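Local coordinates for short-chain-enoyl-CoA hydratase (Clostridium acetobutylicum, PDB 5Z7R) that catalyses the reversible hydration of crotonyl-CoA, also accepts hexenoyl-CoA but not longer acyl chains, and serves butanoate metabolism, at the interface of chains A and B. Residues are numbered along the deposited sequence; one frame, centred on the assembly and turned at random. Chains: chain A/B, Short-chain-enoyl-CoA hydratase.

Contact 1: the interface of chains A and B. Residues chain A 71-72, 74-76, 79, 139; chain B 237-238, 242-243.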
# COMPACT_ATOMS: atom_id res chain seq x y z
N MET A 71 32.45 10.78 5.47
CA MET A 71 31.17 11.51 5.28
C MET A 71 31.23 13.03 5.34
O MET A 71 30.45 13.70 4.65
CB MET A 71 30.15 11.03 6.33
CG MET A 71 29.47 9.73 5.94
SD MET A 71 28.25 9.15 7.13
CE MET A 71 29.35 8.29 8.23
N LYS A 72 32.15 13.57 6.14
CA LYS A 72 32.16 14.99 6.49
C LYS A 72 32.06 15.99 5.33
O LYS A 72 31.53 17.11 5.52
CB LYS A 72 33.43 15.32 7.27
CG LYS A 72 33.61 16.80 7.57
CD LYS A 72 34.74 17.02 8.56
CE LYS A 72 35.41 18.36 8.33
NZ LYS A 72 36.33 18.32 7.16
N MET A 74 31.00 15.14 2.12
CA MET A 74 30.02 14.77 1.10
C MET A 74 29.01 15.88 0.87
O MET A 74 28.70 16.67 1.77
CB MET A 74 29.28 13.53 1.51
CG MET A 74 30.09 12.25 1.44
SD MET A 74 29.04 10.87 1.92
CE MET A 74 29.75 9.57 0.93
N ASN A 75 28.53 15.96 -0.35
CA ASN A 75 27.48 16.90 -0.62
C ASN A 75 26.18 16.14 -0.86
O ASN A 75 26.16 14.91 -0.85
CB ASN A 75 27.85 17.82 -1.80
CG ASN A 75 27.81 17.10 -3.15
OD1 ASN A 75 27.43 15.93 -3.26
ND2 ASN A 75 28.19 17.82 -4.19
N THR A 76 25.12 16.91 -1.13
CA THR A 76 23.77 16.40 -1.25
C THR A 76 23.70 15.16 -2.12
O THR A 76 23.20 14.13 -1.67
CB THR A 76 22.85 17.52 -1.75
OG1 THR A 76 22.93 18.60 -0.82
CG2 THR A 76 21.42 17.09 -1.85
N GLY A 79 25.92 12.33 -0.53
CA GLY A 79 25.17 11.86 0.64
C GLY A 79 24.16 10.82 0.19
O GLY A 79 24.22 9.63 0.55
N ILE A 139 22.70 14.86 10.57
CA ILE A 139 22.10 13.94 9.61
C ILE A 139 20.96 13.09 10.20
O ILE A 139 20.86 12.91 11.40
CB ILE A 139 23.13 12.92 9.04
CG1 ILE A 139 24.06 12.37 10.14
CG2 ILE A 139 23.95 13.53 7.92
CD1 ILE A 139 24.75 11.13 9.65
N PHE B 237 23.29 16.92 3.76
CA PHE B 237 24.67 17.26 3.45
C PHE B 237 24.79 18.60 2.74
O PHE B 237 25.86 18.96 2.26
CB PHE B 237 25.34 16.15 2.64
CG PHE B 237 25.61 14.92 3.46
CD1 PHE B 237 24.65 13.92 3.59
CD2 PHE B 237 26.81 14.78 4.15
CE1 PHE B 237 24.88 12.81 4.38
CE2 PHE B 237 27.06 13.66 4.94
CZ PHE B 237 26.09 12.67 5.06
N SER B 238 23.69 19.36 2.69
CA SER B 238 23.71 20.66 2.06
C SER B 238 23.67 21.73 3.12
O SER B 238 23.56 22.91 2.81
CB SER B 238 22.51 20.81 1.12
OG SER B 238 21.31 21.05 1.84
N GLN B 242 25.37 20.14 9.26
CA GLN B 242 25.99 18.85 8.95
C GLN B 242 27.53 18.94 8.99
O GLN B 242 28.17 18.22 9.76
CB GLN B 242 25.48 18.26 7.63
CG GLN B 242 26.20 16.99 7.18
CD GLN B 242 27.43 17.29 6.33
OE1 GLN B 242 27.34 17.97 5.33
NE2 GLN B 242 28.58 16.79 6.74
N LYS B 243 28.13 19.84 8.20
CA LYS B 243 29.60 19.95 8.20
C LYS B 243 30.19 20.32 9.56
O LYS B 243 31.11 19.65 10.03
CB LYS B 243 30.11 20.91 7.11
CG LYS B 243 30.61 20.19 5.86
CD LYS B 243 31.00 21.16 4.75
CE LYS B 243 32.28 21.92 5.08
NZ LYS B 243 32.46 23.05 4.14
O HOH W 1 25.59 20.16 -0.79
O HOH W 2 29.29 18.99 3.32

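Contact 2: the interface of chains A and B. Residues chain A 141, 146, 150, 159, 162-163; chain B 210, 214.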
# COMPACT_ATOMS: atom_id res chain seq x y z
N PRO A 141 19.33 9.16 10.20
CA PRO A 141 19.81 7.84 9.89
C PRO A 141 19.91 7.66 8.37
O PRO A 141 19.08 8.18 7.65
CB PRO A 141 18.74 6.94 10.52
CG PRO A 141 18.27 7.74 11.73
CD PRO A 141 18.31 9.16 11.28
N THR A 146 15.44 5.15 9.93
CA THR A 146 14.18 5.90 9.99
C THR A 146 13.02 5.00 9.66
O THR A 146 11.88 5.35 9.90
CB THR A 146 14.15 7.09 9.00
OG1 THR A 146 14.20 6.64 7.63
CG2 THR A 146 15.30 8.05 9.25
N SER A 150 11.07 2.11 13.80
CA SER A 150 9.66 2.31 14.05
C SER A 150 8.88 1.05 13.71
O SER A 150 7.93 0.67 14.42
CB SER A 150 9.16 3.44 13.21
OG SER A 150 9.50 3.18 11.90
N LYS A 159 10.73 7.31 17.42
CA LYS A 159 10.82 8.75 17.35
C LYS A 159 11.60 9.36 18.50
O LYS A 159 12.35 10.33 18.32
CB LYS A 159 9.42 9.37 17.24
CG LYS A 159 8.80 9.20 15.86
CD LYS A 159 7.38 9.75 15.81
CE LYS A 159 6.93 9.91 14.38
NZ LYS A 159 5.78 10.84 14.27
N ILE A 162 15.41 8.55 17.90
CA ILE A 162 16.01 9.31 16.80
C ILE A 162 16.03 10.82 17.01
O ILE A 162 17.02 11.46 16.69
CB ILE A 162 15.37 8.96 15.45
CG1 ILE A 162 15.72 7.53 15.04
CG2 ILE A 162 15.92 9.85 14.34
CD1 ILE A 162 14.81 6.93 13.95
N PHE A 163 14.97 11.39 17.56
CA PHE A 163 14.98 12.82 17.84
C PHE A 163 15.91 13.19 18.97
O PHE A 163 16.55 14.23 18.89
CB PHE A 163 13.60 13.41 18.17
CG PHE A 163 12.54 13.15 17.15
CD1 PHE A 163 12.84 12.79 15.84
CD2 PHE A 163 11.20 13.30 17.49
CE1 PHE A 163 11.82 12.53 14.93
CE2 PHE A 163 10.19 13.06 16.57
CZ PHE A 163 10.49 12.67 15.29
N SER B 210 14.14 13.76 9.69
CA SER B 210 13.96 12.43 10.26
C SER B 210 12.48 12.22 10.58
O SER B 210 11.93 11.18 10.25
CB SER B 210 14.78 12.20 11.54
OG SER B 210 16.18 12.29 11.30
N ILE B 214 10.24 9.18 8.92
CA ILE B 214 9.51 8.19 9.72
C ILE B 214 8.00 8.23 9.39
O ILE B 214 7.41 7.20 9.06
CB ILE B 214 9.75 8.42 11.22
CG1 ILE B 214 11.24 8.16 11.55
CG2 ILE B 214 8.84 7.53 12.04
CD1 ILE B 214 11.68 8.82 12.84

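Contact 1: the interface of chains A and B
B:Phe237 puts its ring into a slot of chain A, between A:Gly79 on one face and A:Ile139 on the other. This is an interface patch between two copies of the enzyme. B:Phe237 lies just before helix 240-250 of chain B.

The apolar contacts centre on this ring. A:Gly79 CA sits over one face toward the rim, 3.6 Å from B:Phe237 CD1. A:Met74 CB lies on the same side, nearer CD2. From the other face comes the methyl branch CG2 of A:Ile139, 3.7 Å from B:Phe237 CZ, and the two side chains cross obliquely. Packing on both faces should hold the ring in place. A:Met71 O also approaches it, 3.4 Å from B:Phe237 CE2.

A direct hydrogen bond joins the chains at B:Gln242. Its side-chain amide NE2 donates to the backbone A:Lys72 O at 3.2 Å. B:Gln242 CG is anti to its backbone N (chi1 173°) and the chain bends at chi2 (-88°), a shape that goes with the amide reaching this oxygen. The bond is nearly straight (165° at the hydrogen). The oxygen lies in the plane of the donor amide, but the donor stands well above the carbonyl plane, so no lone pair is met squarely. The aliphatic CG of B:Lys243 packs on the same oxygen.

Two waters add further polar links. One bridges A:Thr76 OG1 and the backbone oxygen of B:Phe237. Its link to A:Thr76 N is weak. A second water joins B:Gln242 to chain A through the other end of the amide: it is 3.0 Å from B:Gln242 OE1 and 2.9 Å from the backbone A:Met74 O.

Contact 2: the interface of chains A and B
B:Ile214 and A:Ile162 meet tip to tip. The terminal methyls A:Ile162 CD1 and B:Ile214 CD1 are 3.8 Å apart. This is an apolar patch between helices of two subunits. The packing is by carbon contacts, with no polar pair close enough to bond.

B:Ile214 is the main side chain of chain B here, and its branches spread over A:Thr146, A:Lys159 and A:Ile162. CG1 is turned anti to the carbonyl carbon (chi1 -66°) and carries CD1 toward A:Ile162. B:Ile214 CG1 itself passes close to the backbone of helix 145-153, 3.3 Å from A:Thr146 O. B:Ile214 CG1 also lies 4.0 Å from A:Thr146 CB, so it rests against the root of that side chain.

The other branch, CG2, faces A:Lys159. The two side chains run at a slant to each other, with A:Lys159 CE 3.8 Å from B:Ile214 CG2. A:Lys159 is extended beyond CG and packs through its methylene carbons. Looser contacts at 4.3 Å join A:Phe163 CE1 to B:Ile214 CD1 and A:Ser150 CB to B:Ile214 CG2.

One turn earlier on the same helix, B:Ser210 packs beside the other branch of A:Ile162. A:Ile162 CG2 lies 3.8 Å from B:Ser210 CB. The hydroxyl B:Ser210 OG lies 3.8 Å from the ring carbon A:Pro141 CD, beside A:Ile162 CG2. That contact is van der Waals.

In the fold, helix 204-217 of chain B lies against helices 145-153 and 155-164 of chain A. The patch centre is about 8 Å from A:Glu134, the likely proton acceptor of the active site.

Contact 1 and contact 2 belong to the same interface of chains A and B, with centres about 18 Å apart. They share no residue. Chain B supplies helix 204-217 to contact 2 and the start of its last helix, with the loop before it, to contact 1. On chain A, A:Ile139 and A:Pro141 lie in one short loop that touches both. The centre of contact 2 is about 9 Å from A:Glu114, that of contact 1 about 15 Å. Subunit packing may therefore support the catalytic region. The protein is a homotetramer, whereas the deposited assembly holds six copies.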